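Local coordinates for aspartate-semialdehyde dehydrogenase (Candida albicans, PDB 3HSK), which catalyses the NADPH-dependent reductive dephosphorylation of 4-phospho-L-aspartate to aspartate semialdehyde, the second step in making the aspartate family of amino acids, at residues A[26-31]-A[59-64]; A[97-102]-A[108-113]. All coordinates share one frame; numbering follows the deposited sequence.

Contact 1 of 2, residues A[26-31]-A[59-64]; sequences GATGSV and KKYKDA. With NAP (NADP nicotinamide-adenine-dinucleotide phosphate), chain C.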
# COMPACT_ATOMS: atom_id res chain seq x y z
N GLY A 26 -14.25 -7.14 -29.36
CA GLY A 26 -13.25 -6.16 -28.96
C GLY A 26 -11.86 -6.76 -29.08
O GLY A 26 -11.02 -6.57 -28.20
N ALA A 27 -11.64 -7.47 -30.18
CA ALA A 27 -10.45 -8.30 -30.37
C ALA A 27 -9.15 -7.51 -30.49
O ALA A 27 -8.08 -8.01 -30.14
CB ALA A 27 -10.63 -9.20 -31.59
N THR A 28 -9.25 -6.27 -30.97
CA THR A 28 -8.08 -5.42 -31.22
C THR A 28 -7.54 -4.77 -29.96
O THR A 28 -6.36 -4.41 -29.89
CB THR A 28 -8.38 -4.35 -32.30
OG1 THR A 28 -9.52 -3.58 -31.90
CG2 THR A 28 -8.67 -5.01 -33.64
N GLY A 29 -8.39 -4.64 -28.95
CA GLY A 29 -8.00 -4.03 -27.68
C GLY A 29 -7.02 -4.87 -26.89
O GLY A 29 -6.76 -6.03 -27.24
N SER A 30 -6.49 -4.28 -25.82
CA SER A 30 -5.47 -4.90 -24.97
C SER A 30 -5.87 -6.29 -24.43
O SER A 30 -5.13 -7.26 -24.61
CB SER A 30 -5.11 -3.96 -23.81
OG SER A 30 -4.09 -4.52 -23.00
N VAL A 31 -7.03 -6.37 -23.78
CA VAL A 31 -7.56 -7.63 -23.25
C VAL A 31 -7.88 -8.61 -24.40
O VAL A 31 -7.58 -9.80 -24.30
CB VAL A 31 -8.80 -7.40 -22.34
CG1 VAL A 31 -9.52 -8.71 -22.04
CG2 VAL A 31 -8.40 -6.73 -21.04
N LYS A 59 -10.32 -5.33 -42.06
CA LYS A 59 -8.87 -5.51 -41.98
C LYS A 59 -8.48 -6.90 -41.45
O LYS A 59 -9.22 -7.51 -40.68
CB LYS A 59 -8.24 -4.46 -41.06
CG LYS A 59 -8.39 -3.03 -41.52
CD LYS A 59 -7.56 -2.12 -40.66
CE LYS A 59 -7.76 -0.67 -41.03
NZ LYS A 59 -6.62 0.15 -40.54
N LYS A 60 -7.31 -7.37 -41.89
CA LYS A 60 -6.63 -8.50 -41.24
C LYS A 60 -6.29 -8.07 -39.82
O LYS A 60 -5.96 -6.90 -39.59
CB LYS A 60 -5.33 -8.84 -41.96
CG LYS A 60 -5.50 -9.55 -43.30
CD LYS A 60 -4.14 -9.91 -43.87
CE LYS A 60 -4.26 -10.46 -45.29
NZ LYS A 60 -4.87 -11.82 -45.36
N TYR A 61 -6.36 -9.00 -38.88
CA TYR A 61 -6.10 -8.68 -37.48
C TYR A 61 -4.77 -7.94 -37.26
O TYR A 61 -4.71 -6.99 -36.47
CB TYR A 61 -6.18 -9.94 -36.59
CG TYR A 61 -5.97 -9.62 -35.12
CD1 TYR A 61 -6.94 -8.92 -34.40
CD2 TYR A 61 -4.80 -9.98 -34.47
CE1 TYR A 61 -6.76 -8.60 -33.07
CE2 TYR A 61 -4.61 -9.67 -33.13
CZ TYR A 61 -5.59 -8.98 -32.43
OH TYR A 61 -5.40 -8.67 -31.11
N LYS A 62 -3.73 -8.36 -37.98
CA LYS A 62 -2.41 -7.72 -37.87
C LYS A 62 -2.39 -6.24 -38.27
O LYS A 62 -1.57 -5.48 -37.76
CB LYS A 62 -1.34 -8.51 -38.64
CG LYS A 62 -1.52 -8.58 -40.16
CD LYS A 62 -0.26 -9.09 -40.83
CE LYS A 62 -0.48 -9.39 -42.30
NZ LYS A 62 0.81 -9.67 -42.99
N ASP A 63 -3.29 -5.84 -39.16
CA ASP A 63 -3.39 -4.44 -39.59
C ASP A 63 -4.35 -3.63 -38.72
O ASP A 63 -4.22 -2.42 -38.60
CB ASP A 63 -3.82 -4.35 -41.06
CG ASP A 63 -2.77 -4.88 -42.02
OD1 ASP A 63 -1.57 -4.56 -41.85
OD2 ASP A 63 -3.14 -5.61 -42.96
N ALA A 64 -5.32 -4.32 -38.12
CA ALA A 64 -6.32 -3.68 -37.28
C ALA A 64 -5.77 -3.34 -35.89
O ALA A 64 -6.17 -2.33 -35.29
CB ALA A 64 -7.56 -4.55 -37.16
PA NAP C . -10.82 0.32 -26.76
O1A NAP C . -9.83 0.14 -27.85
O2A NAP C . -11.44 1.67 -26.82
O5B NAP C . -11.95 -0.82 -26.85
C5B NAP C . -11.61 -2.18 -26.71
C4B NAP C . -12.13 -2.92 -27.93
O4B NAP C . -13.45 -2.48 -28.23
C3B NAP C . -11.27 -2.64 -29.16
O3B NAP C . -10.92 -3.85 -29.79
C2B NAP C . -12.17 -1.81 -30.06
O2B NAP C . -11.97 -2.07 -31.42
C1B NAP C . -13.57 -2.20 -29.61
N9A NAP C . -14.53 -1.11 -29.89
C8A NAP C . -14.43 0.21 -29.52
N7A NAP C . -15.52 0.86 -29.98
C5A NAP C . -16.30 -0.02 -30.65
C6A NAP C . -17.52 0.12 -31.32
N6A NAP C . -18.13 1.30 -31.38
N1A NAP C . -18.10 -0.99 -31.92
C2A NAP C . -17.48 -2.23 -31.85
N3A NAP C . -16.27 -2.34 -31.19
C4A NAP C . -15.69 -1.26 -30.60
O3 NAP C . -10.14 0.07 -25.32
PN NAP C . -8.70 -0.52 -24.90
O1N NAP C . -8.47 -0.15 -23.48
O2N NAP C . -8.61 -1.94 -25.29
O5D NAP C . -7.68 0.33 -25.81
C5D NAP C . -6.29 0.28 -25.57
C4D NAP C . -5.76 1.54 -24.87
O4D NAP C . -4.68 2.07 -25.62
C3D NAP C . -6.78 2.66 -24.68
O3D NAP C . -7.27 2.72 -23.36
C2D NAP C . -6.05 3.93 -25.07
O2D NAP C . -5.58 4.62 -23.93
C1D NAP C . -4.85 3.45 -25.90
N1N NAP C . -5.06 3.70 -27.35
C2N NAP C . -4.34 4.70 -27.95
C3N NAP C . -4.49 4.97 -29.32
C7N NAP C . -3.48 5.83 -30.02
O7N NAP C . -3.82 6.43 -31.26
N7N NAP C . -2.28 6.02 -29.46
C4N NAP C . -5.40 4.21 -30.07
C5N NAP C . -6.13 3.19 -29.45
C6N NAP C . -5.95 2.95 -28.09
P2B NAP C . -11.28 -0.95 -32.37
O1X NAP C . -11.85 -1.13 -33.76
O2X NAP C . -9.79 -1.15 -32.38
O3X NAP C . -11.58 0.44 -31.87

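Contact 2 of 2, residues A[97-102]-A[108-113]; sequences VFSGLD and DIEKSF. With NAP (NADP nicotinamide-adenine-dinucleotide phosphate), chain C.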
# COMPACT_ATOMS: atom_id res chain seq x y z
N VAL A 97 -18.19 -16.94 -26.83
CA VAL A 97 -17.75 -15.64 -27.32
C VAL A 97 -17.17 -14.79 -26.19
O VAL A 97 -17.90 -14.27 -25.35
CB VAL A 97 -18.90 -14.87 -28.03
CG1 VAL A 97 -18.45 -13.48 -28.45
CG2 VAL A 97 -19.41 -15.65 -29.24
N PHE A 98 -15.85 -14.64 -26.20
CA PHE A 98 -15.14 -13.81 -25.22
C PHE A 98 -15.28 -12.34 -25.58
O PHE A 98 -15.39 -12.00 -26.75
CB PHE A 98 -13.67 -14.21 -25.14
CG PHE A 98 -13.46 -15.69 -24.93
CD1 PHE A 98 -13.49 -16.23 -23.65
CD2 PHE A 98 -13.24 -16.53 -26.02
CE1 PHE A 98 -13.29 -17.60 -23.45
CE2 PHE A 98 -13.06 -17.90 -25.83
CZ PHE A 98 -13.07 -18.43 -24.54
N SER A 99 -15.27 -11.47 -24.58
CA SER A 99 -15.44 -10.03 -24.85
C SER A 99 -14.51 -9.13 -24.03
O SER A 99 -14.54 -9.13 -22.79
CB SER A 99 -16.90 -9.61 -24.68
OG SER A 99 -17.04 -8.20 -24.67
N GLY A 100 -13.69 -8.37 -24.75
CA GLY A 100 -12.89 -7.30 -24.16
C GLY A 100 -13.30 -5.95 -24.72
O GLY A 100 -12.48 -5.05 -24.88
N LEU A 101 -14.59 -5.83 -25.03
CA LEU A 101 -15.18 -4.61 -25.57
C LEU A 101 -15.13 -3.45 -24.60
O LEU A 101 -15.24 -3.63 -23.38
CB LEU A 101 -16.63 -4.85 -25.97
CG LEU A 101 -16.93 -5.48 -27.33
CD1 LEU A 101 -18.36 -5.98 -27.34
CD2 LEU A 101 -16.70 -4.50 -28.48
N ASP A 102 -14.95 -2.25 -25.16
CA ASP A 102 -15.06 -1.00 -24.42
C ASP A 102 -16.48 -0.90 -23.85
O ASP A 102 -17.46 -1.25 -24.52
CB ASP A 102 -14.75 0.17 -25.38
CG ASP A 102 -15.06 1.54 -24.78
OD1 ASP A 102 -14.88 1.76 -23.56
OD2 ASP A 102 -15.47 2.42 -25.57
N ASP A 108 -24.93 -2.63 -25.22
CA ASP A 108 -25.83 -2.98 -26.32
C ASP A 108 -25.41 -4.26 -27.05
O ASP A 108 -26.25 -5.12 -27.32
CB ASP A 108 -25.93 -1.83 -27.33
CG ASP A 108 -26.72 -0.63 -26.79
OD1 ASP A 108 -27.06 -0.61 -25.59
OD2 ASP A 108 -27.00 0.30 -27.58
N ILE A 109 -24.12 -4.38 -27.35
CA ILE A 109 -23.58 -5.48 -28.16
C ILE A 109 -23.72 -6.85 -27.50
O ILE A 109 -24.24 -7.78 -28.10
CB ILE A 109 -22.10 -5.22 -28.59
CG1 ILE A 109 -22.02 -4.06 -29.58
CG2 ILE A 109 -21.48 -6.47 -29.20
CD1 ILE A 109 -20.64 -3.43 -29.71
N GLU A 110 -23.25 -6.96 -26.25
CA GLU A 110 -23.30 -8.22 -25.51
C GLU A 110 -24.74 -8.69 -25.28
O GLU A 110 -25.00 -9.89 -25.28
CB GLU A 110 -22.56 -8.10 -24.18
CG GLU A 110 -21.05 -8.07 -24.33
CD GLU A 110 -20.32 -7.59 -23.08
OE1 GLU A 110 -20.99 -7.35 -22.05
OE2 GLU A 110 -19.09 -7.44 -23.14
N LYS A 111 -25.65 -7.74 -25.12
CA LYS A 111 -27.08 -8.04 -24.95
C LYS A 111 -27.65 -8.69 -26.21
O LYS A 111 -28.35 -9.70 -26.12
CB LYS A 111 -27.85 -6.76 -24.60
CG LYS A 111 -29.35 -6.96 -24.35
CD LYS A 111 -30.03 -5.61 -24.15
CE LYS A 111 -31.55 -5.74 -24.10
NZ LYS A 111 -32.05 -6.44 -22.87
N SER A 112 -27.33 -8.13 -27.38
CA SER A 112 -27.79 -8.72 -28.64
C SER A 112 -27.15 -10.09 -28.89
O SER A 112 -27.78 -10.97 -29.49
CB SER A 112 -27.56 -7.77 -29.81
OG SER A 112 -26.26 -7.24 -29.81
N PHE A 113 -25.91 -10.27 -28.43
CA PHE A 113 -25.28 -11.59 -28.48
C PHE A 113 -26.03 -12.62 -27.63
O PHE A 113 -26.31 -13.72 -28.11
CB PHE A 113 -23.78 -11.52 -28.14
CG PHE A 113 -22.90 -11.27 -29.33
CD1 PHE A 113 -22.90 -10.03 -29.97
CD2 PHE A 113 -22.09 -12.28 -29.84
CE1 PHE A 113 -22.11 -9.80 -31.10
CE2 PHE A 113 -21.29 -12.06 -30.96
CZ PHE A 113 -21.30 -10.82 -31.59
PA NAP C . -10.82 0.32 -26.76
O1A NAP C . -9.83 0.14 -27.85
O2A NAP C . -11.44 1.67 -26.82
O5B NAP C . -11.95 -0.82 -26.85
C5B NAP C . -11.61 -2.18 -26.71
C4B NAP C . -12.13 -2.92 -27.93
O4B NAP C . -13.45 -2.48 -28.23
C3B NAP C . -11.27 -2.64 -29.16
O3B NAP C . -10.92 -3.85 -29.79
C2B NAP C . -12.17 -1.81 -30.06
O2B NAP C . -11.97 -2.07 -31.42
C1B NAP C . -13.57 -2.20 -29.61
N9A NAP C . -14.53 -1.11 -29.89
C8A NAP C . -14.43 0.21 -29.52
N7A NAP C . -15.52 0.86 -29.98
C5A NAP C . -16.30 -0.02 -30.65
C6A NAP C . -17.52 0.12 -31.32
N6A NAP C . -18.13 1.30 -31.38
N1A NAP C . -18.10 -0.99 -31.92
C2A NAP C . -17.48 -2.23 -31.85
N3A NAP C . -16.27 -2.34 -31.19
C4A NAP C . -15.69 -1.26 -30.60
O3 NAP C . -10.14 0.07 -25.32
PN NAP C . -8.70 -0.52 -24.90
O1N NAP C . -8.47 -0.15 -23.48
O2N NAP C . -8.61 -1.94 -25.29
O5D NAP C . -7.68 0.33 -25.81
C5D NAP C . -6.29 0.28 -25.57
C4D NAP C . -5.76 1.54 -24.87
O4D NAP C . -4.68 2.07 -25.62
C3D NAP C . -6.78 2.66 -24.68
O3D NAP C . -7.27 2.72 -23.36
C2D NAP C . -6.05 3.93 -25.07
O2D NAP C . -5.58 4.62 -23.93
C1D NAP C . -4.85 3.45 -25.90
N1N NAP C . -5.06 3.70 -27.35
C2N NAP C . -4.34 4.70 -27.95
C3N NAP C . -4.49 4.97 -29.32
C7N NAP C . -3.48 5.83 -30.02
O7N NAP C . -3.82 6.43 -31.26
N7N NAP C . -2.28 6.02 -29.46
C4N NAP C . -5.40 4.21 -30.07
C5N NAP C . -6.13 3.19 -29.45
C6N NAP C . -5.95 2.95 -28.09
P2B NAP C . -11.28 -0.95 -32.37
O1X NAP C . -11.85 -1.13 -33.76
O2X NAP C . -9.79 -1.15 -32.38
O3X NAP C . -11.58 0.44 -31.87

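Contact 1 of 2, residues A[26-31]-A[59-64]
The backbones of 26-31 and 59-64 come nearest at Thr28 and Ala64, whose CA atoms are 6.5 Å apart, so side chains have to close the gap between the turn and the short helix 61-64. Tyr61 and Thr28 do most of this. The CG of Tyr61 is anti to the backbone N (chi1 -177°), which sends the ring out to the turn, and Tyr61 OH donates a hydrogen bond of 2.9 Å to Ala27 O. The hydroxyl lies 31° out of the carbonyl plane. Ala27 O is at the ring edge, near the ring plane, while Ala27 CB packs 4.2 Å from Tyr61 CE1. Leu50, Ile36, Trp67 and Leu73 also pack on Tyr61. Beside the ring, Thr28 CG2 meets Ala64 CB at 3.7 Å, methyl against methyl.

Residues 26-29 form a type I turn between strand 20-25 and helix 30-39, the glycine-rich dinucleotide-binding loop of a Rossmann-type domain. Gly26 has positive phi and lies against the NADP ribose. Gly29 is the N-cap of helix 30-39 and passes close beside the cofactor. Ser30 N, in the first turn of that helix, donates to NAP O2N at 3.2 Å, consistent with the helix N-terminus favouring the pyrophosphate charge.

Thr28 divides its branches between protein and cofactor. With chi1 at 55°, OG1 sits between the backbone N and the carbonyl carbon, and CG2 is left to face Ala64. Thr28 OG1 accepts from the ribose hydroxyl NAP O3B at 2.5 Å and donates to the 2'-phosphate oxygen NAP O2X at a similar separation, too short to be taken literally. Ser53 and Ser56 also hydrogen-bond the cofactor through their OG atoms.

Contact 2 of 2, residues A[97-102]-A[108-113]
Leu101, Glu110 and Val97 have the most surface buried where 97-102 meets 108-113, with Ile109 and Phe113 close behind. The pairing is the first half of a beta-alpha-beta crossover in the NADP-binding domain: strand 96-99 ends, the chain turns through 100-102, and helix 103-115 runs back over the sheet towards strand 119-122. The nearest CA pairs run in reverse order, Val97 with Phe113, Ser99 with Glu110 and Leu101 with Ile109, as expected for a helix antiparallel to its strand.

Leu101 faces two ways. Its CD1 touches Ile109 CG2 at 3.7 Å, the two side chains crossing at about a right angle, while Leu101 CD2 lies 3.5 Å from the adenine nitrogen NAP N3A. Ile109 also reaches the adenine, with its CD1 4.0 Å from NAP C2A, so this apolar pair borders the base. At the far end Val97 CG1 sits 4.0 Å from Phe113 CE2, again crossing at about a right angle. Leu25 packs on both Val97 and Phe113, and Phe91 meets the Phe113 ring edge-to-face.

Between these apolar ends lies a buried polar link. Glu110 runs extended beyond CG, bringing its carboxylate to the end of the strand. With chi1 at 168° the Ser99 hydroxyl swings away from its own N toward the helix, where OG donates to Glu110 OE2. That oxygen has a second hydrogen-bonding partner in Ser122 OG, tying the helix to the neighbouring strand as well. The Ser99 OG–Glu110 OE2 bond measures 2.7 Å and uses the anti lone pair of OE2, the one away from the other carboxylate oxygen.

In the fold
Contact 1 closes before contact 2 opens along the chain, and their centres lie about 15 Å apart within the NAD-binding domain. They share one parallel sheet: the loop of contact 1 follows strand 20-25, and strand 96-99 of contact 2 is the next strand in it. Phe98 makes backbone hydrogen bonds to Gly23 and Leu25, joining the two strands directly. The contacts meet where Gly26 N is 3.7 Å from Leu101 CD2 and Val31 CG1 is 4.2 Å from Gly100 CA. Both touch the same NADP: contact 1 its phosphates and ribose hydroxyl, contact 2 its adenine and adenosine ribose. Loops after adjacent strands thus contribute to the adenosine and pyrophosphate site, together with Ser53 and Ser56.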